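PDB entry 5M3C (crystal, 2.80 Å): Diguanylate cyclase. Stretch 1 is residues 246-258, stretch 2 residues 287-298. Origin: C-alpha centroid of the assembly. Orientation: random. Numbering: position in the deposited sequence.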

# COMPACT_ATOMS: atom_id res chain seq x y z
N LEU B 246 21.05 16.99 -7.91
CA LEU B 246 20.60 17.38 -9.24
C LEU B 246 21.55 18.39 -9.89
O LEU B 246 22.04 18.16 -11.00
CB LEU B 246 19.18 17.96 -9.18
CG LEU B 246 18.06 16.92 -9.11
CD1 LEU B 246 16.73 17.60 -8.84
CD2 LEU B 246 18.00 16.11 -10.40
N GLU B 247 21.81 19.49 -9.20
CA GLU B 247 22.66 20.55 -9.74
C GLU B 247 24.02 20.01 -10.17
O GLU B 247 24.49 20.29 -11.28
CB GLU B 247 22.85 21.66 -8.71
CG GLU B 247 23.62 22.87 -9.23
CD GLU B 247 23.71 24.00 -8.22
OE1 GLU B 247 24.13 25.11 -8.60
OE2 GLU B 247 23.35 23.78 -7.04
N HIS B 248 24.65 19.25 -9.29
CA HIS B 248 25.97 18.70 -9.56
C HIS B 248 25.92 17.64 -10.66
O HIS B 248 26.84 17.52 -11.46
CB HIS B 248 26.57 18.11 -8.29
CG HIS B 248 27.05 19.15 -7.32
ND1 HIS B 248 28.38 19.49 -7.20
CD2 HIS B 248 26.38 19.94 -6.45
CE1 HIS B 248 28.51 20.43 -6.28
NE2 HIS B 248 27.31 20.72 -5.81
N ALA B 249 24.83 16.88 -10.69
CA ALA B 249 24.63 15.88 -11.74
C ALA B 249 24.54 16.57 -13.09
O ALA B 249 25.11 16.10 -14.07
CB ALA B 249 23.37 15.07 -11.48
N CYS B 250 23.82 17.69 -13.12
CA CYS B 250 23.70 18.48 -14.34
C CYS B 250 25.05 19.07 -14.72
O CYS B 250 25.59 18.78 -15.79
CB CYS B 250 22.67 19.60 -14.16
SG CYS B 250 20.97 19.00 -13.98
N GLN B 251 25.60 19.90 -13.84
CA GLN B 251 26.89 20.54 -14.10
C GLN B 251 27.84 19.59 -14.83
O GLN B 251 28.29 19.87 -15.94
CB GLN B 251 27.53 20.99 -12.79
CG GLN B 251 26.89 22.21 -12.16
CD GLN B 251 27.51 22.57 -10.82
OE1 GLN B 251 28.48 21.95 -10.39
NE2 GLN B 251 26.95 23.58 -10.17
N GLN B 252 28.13 18.47 -14.18
CA GLN B 252 29.07 17.50 -14.71
C GLN B 252 28.72 17.10 -16.14
O GLN B 252 29.57 17.11 -17.03
CB GLN B 252 29.11 16.26 -13.82
CG GLN B 252 30.17 15.25 -14.20
CD GLN B 252 31.56 15.85 -14.25
OE1 GLN B 252 31.90 16.58 -15.19
NE2 GLN B 252 32.38 15.54 -13.26
N MET B 253 27.45 16.76 -16.36
CA MET B 253 26.99 16.34 -17.68
C MET B 253 27.20 17.47 -18.69
O MET B 253 27.78 17.25 -19.76
CB MET B 253 25.52 15.94 -17.64
CG MET B 253 25.00 15.34 -18.94
SD MET B 253 25.87 13.84 -19.42
N GLY B 254 26.74 18.67 -18.35
CA GLY B 254 26.96 19.84 -19.19
C GLY B 254 28.42 19.94 -19.58
O GLY B 254 28.76 19.94 -20.77
N GLU B 255 29.28 20.02 -18.57
CA GLU B 255 30.72 20.07 -18.80
C GLU B 255 31.14 18.96 -19.76
O GLU B 255 31.95 19.17 -20.66
CB GLU B 255 31.48 19.93 -17.48
N TRP B 256 30.57 17.77 -19.57
CA TRP B 256 30.89 16.63 -20.43
C TRP B 256 30.31 16.77 -21.83
O TRP B 256 30.86 16.21 -22.78
CB TRP B 256 30.39 15.33 -19.80
CG TRP B 256 31.29 14.81 -18.74
CD1 TRP B 256 32.61 15.10 -18.57
CD2 TRP B 256 30.95 13.88 -17.70
NE1 TRP B 256 33.11 14.43 -17.48
CE2 TRP B 256 32.11 13.67 -16.93
CE3 TRP B 256 29.77 13.22 -17.35
CZ2 TRP B 256 32.12 12.82 -15.83
CZ3 TRP B 256 29.79 12.37 -16.26
CH2 TRP B 256 30.96 12.18 -15.51
N GLN B 257 29.20 17.49 -21.97
CA GLN B 257 28.63 17.71 -23.29
C GLN B 257 29.62 18.45 -24.16
O GLN B 257 29.80 18.13 -25.33
CB GLN B 257 27.33 18.52 -23.21
CG GLN B 257 26.09 17.67 -23.02
CD GLN B 257 24.86 18.29 -23.65
OE1 GLN B 257 24.89 19.43 -24.11
NE2 GLN B 257 23.77 17.54 -23.66
N LYS B 258 30.27 19.45 -23.56
CA LYS B 258 31.26 20.25 -24.26
C LYS B 258 32.50 19.42 -24.56
O LYS B 258 32.85 19.21 -25.72
CB LYS B 258 31.66 21.45 -23.40
CG LYS B 258 30.49 22.11 -22.70
CD LYS B 258 30.69 23.61 -22.60
CE LYS B 258 29.39 24.35 -22.86
NZ LYS B 258 29.62 25.62 -23.59
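Stretch 2 287-298: LLEQSGLEPSRL

Stretch 2 approaches the helix of residues 246-258 first as a short helical segment and then as an irregular chain. Its residues from Leu287 belong to a helix that begins earlier in the chain and runs in broadly the same direction as the first, the two axes crossing at -30° with a closest approach of 8.9 Å. The backbones lie closest at Gly254 and Ser291, whose CA atoms are 5.0 Å apart; CA of Glu247 is 6.0 Å from CA of Leu287, and CA of Cys250 is 6.5 Å from CA of Leu288. Together the two stretches bury 630 Å², with Leu287, Cys250 and Leu293 making the largest single contributions.

Leu287 points toward the first helix in an m,t rotamer and packs at the start of stretch 1. Its CD1 lies 3.8 Å from CB of Leu246 and 3.5 Å from the backbone N of Glu247, while CD2 meets the aliphatic part of the glutamate, 3.6 Å from CG of Glu247. One turn further on, Cys250 faces stretch 2 and links its helical part to the loop. SG of Cys250 is 4.2 Å from CB of Leu287 and equally far from CD2 of Leu288, a side chain whose CA-to-CB bond points away but whose end comes nearer; CB of Cys250 is 4.1 Å from CD1 of Leu293.

Ser291 fills the space beside Cys250, its OG 3.9 Å from CB of Cys250. That hydroxyl is turned back into its own helix, donating a hydrogen bond to O of Leu287 at 3.3 Å. The close backbone approach here depends on Gly254: its CA makes a CA-H...O contact with O of Ser291 at 3.6 Å, and a CB in the ideal position would fall only 2.5 Å from that oxygen, a clash.

Gly292 then leaves the helical conformation with positive phi, in a Schellman motif that includes the bond from N of Leu293 to O of Leu288 at 2.9 Å. The extended backbone of Leu293 follows, and although its CA-to-CB bond points sideways, the end of the side chain reaches the first helix. CD1 of Leu293 sits 3.3 Å from O of Cys250, 3.6 Å from CB of Met253 and 3.6 Å from N of Gly254, so it packs against backbone as well as side chains. Gln257, pointing toward stretch 2, covers the loop at the downstream end of the contact. Beyond Glu294 the chain enters a 3-10 segment, residues 295-297, closed by a bond from Arg297 N to Glu294 O at 2.8 Å. No clear hydrogen bond joins the two stretches; the interface rests chiefly on apolar packing.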

# COMPACT_ATOMS: atom_id res chain seq x y z
N LEU B 287 18.20 24.58 -13.70
CA LEU B 287 19.45 23.83 -13.56
C LEU B 287 20.02 23.39 -14.90
O LEU B 287 21.23 23.37 -15.10
CB LEU B 287 19.25 22.60 -12.68
CG LEU B 287 19.24 22.85 -11.17
CD1 LEU B 287 19.25 21.52 -10.43
CD2 LEU B 287 20.44 23.69 -10.76
N LEU B 288 19.12 23.02 -15.81
CA LEU B 288 19.51 22.55 -17.14
C LEU B 288 20.01 23.71 -17.98
O LEU B 288 21.06 23.62 -18.64
CB LEU B 288 18.29 21.92 -17.81
CG LEU B 288 17.68 20.77 -17.01
CD1 LEU B 288 16.20 20.61 -17.30
CD2 LEU B 288 18.46 19.49 -17.29
N GLU B 289 19.24 24.79 -17.95
CA GLU B 289 19.56 26.02 -18.66
C GLU B 289 20.95 26.54 -18.29
O GLU B 289 21.71 26.96 -19.16
CB GLU B 289 18.48 27.06 -18.35
CG GLU B 289 18.97 28.48 -18.11
CD GLU B 289 17.98 29.31 -17.32
OE1 GLU B 289 18.42 30.18 -16.54
OE2 GLU B 289 16.75 29.09 -17.47
N GLN B 290 21.27 26.49 -17.00
CA GLN B 290 22.56 26.98 -16.51
C GLN B 290 23.74 26.17 -17.05
O GLN B 290 24.80 26.72 -17.34
CB GLN B 290 22.60 26.94 -14.98
CG GLN B 290 21.72 27.98 -14.32
CD GLN B 290 21.76 27.88 -12.81
OE1 GLN B 290 22.28 26.91 -12.25
NE2 GLN B 290 21.20 28.88 -12.14
N SER B 291 23.55 24.86 -17.18
CA SER B 291 24.62 23.99 -17.62
C SER B 291 24.59 23.77 -19.13
O SER B 291 25.43 23.05 -19.68
CB SER B 291 24.55 22.64 -16.89
OG SER B 291 24.44 22.83 -15.49
N GLY B 292 23.64 24.40 -19.81
CA GLY B 292 23.51 24.25 -21.25
C GLY B 292 23.25 22.81 -21.62
O GLY B 292 23.87 22.25 -22.53
N LEU B 293 22.33 22.19 -20.88
CA LEU B 293 21.96 20.80 -21.10
C LEU B 293 20.56 20.70 -21.69
O LEU B 293 19.61 21.24 -21.14
CB LEU B 293 21.99 20.04 -19.78
CG LEU B 293 23.29 19.31 -19.44
CD1 LEU B 293 23.18 18.63 -18.09
CD2 LEU B 293 23.62 18.30 -20.53
N GLU B 294 20.45 20.01 -22.81
CA GLU B 294 19.15 19.66 -23.35
C GLU B 294 18.49 18.73 -22.35
O GLU B 294 19.12 17.80 -21.85
CB GLU B 294 19.28 18.97 -24.71
N PRO B 295 17.21 18.98 -22.02
CA PRO B 295 16.51 18.15 -21.05
C PRO B 295 16.59 16.66 -21.39
O PRO B 295 16.59 15.81 -20.50
CB PRO B 295 15.06 18.65 -21.13
CG PRO B 295 15.18 20.06 -21.63
CD PRO B 295 16.34 20.03 -22.59
N SER B 296 16.68 16.37 -22.69
CA SER B 296 16.79 15.00 -23.18
C SER B 296 18.02 14.27 -22.63
O SER B 296 18.05 13.04 -22.59
CB SER B 296 16.84 15.01 -24.72
OG SER B 296 17.55 13.89 -25.22
N ARG B 297 19.03 15.03 -22.22
CA ARG B 297 20.25 14.46 -21.68
C ARG B 297 20.10 13.95 -20.24
O ARG B 297 20.94 13.18 -19.76
CB ARG B 297 21.39 15.49 -21.75
N LEU B 298 19.04 14.37 -19.54
CA LEU B 298 18.86 14.01 -18.13
C LEU B 298 17.71 13.02 -17.88
O LEU B 298 16.59 13.19 -18.38
CB LEU B 298 18.61 15.28 -17.30
CG LEU B 298 18.19 15.09 -15.84
CD1 LEU B 298 19.38 14.73 -14.96
CD2 LEU B 298 17.50 16.34 -15.33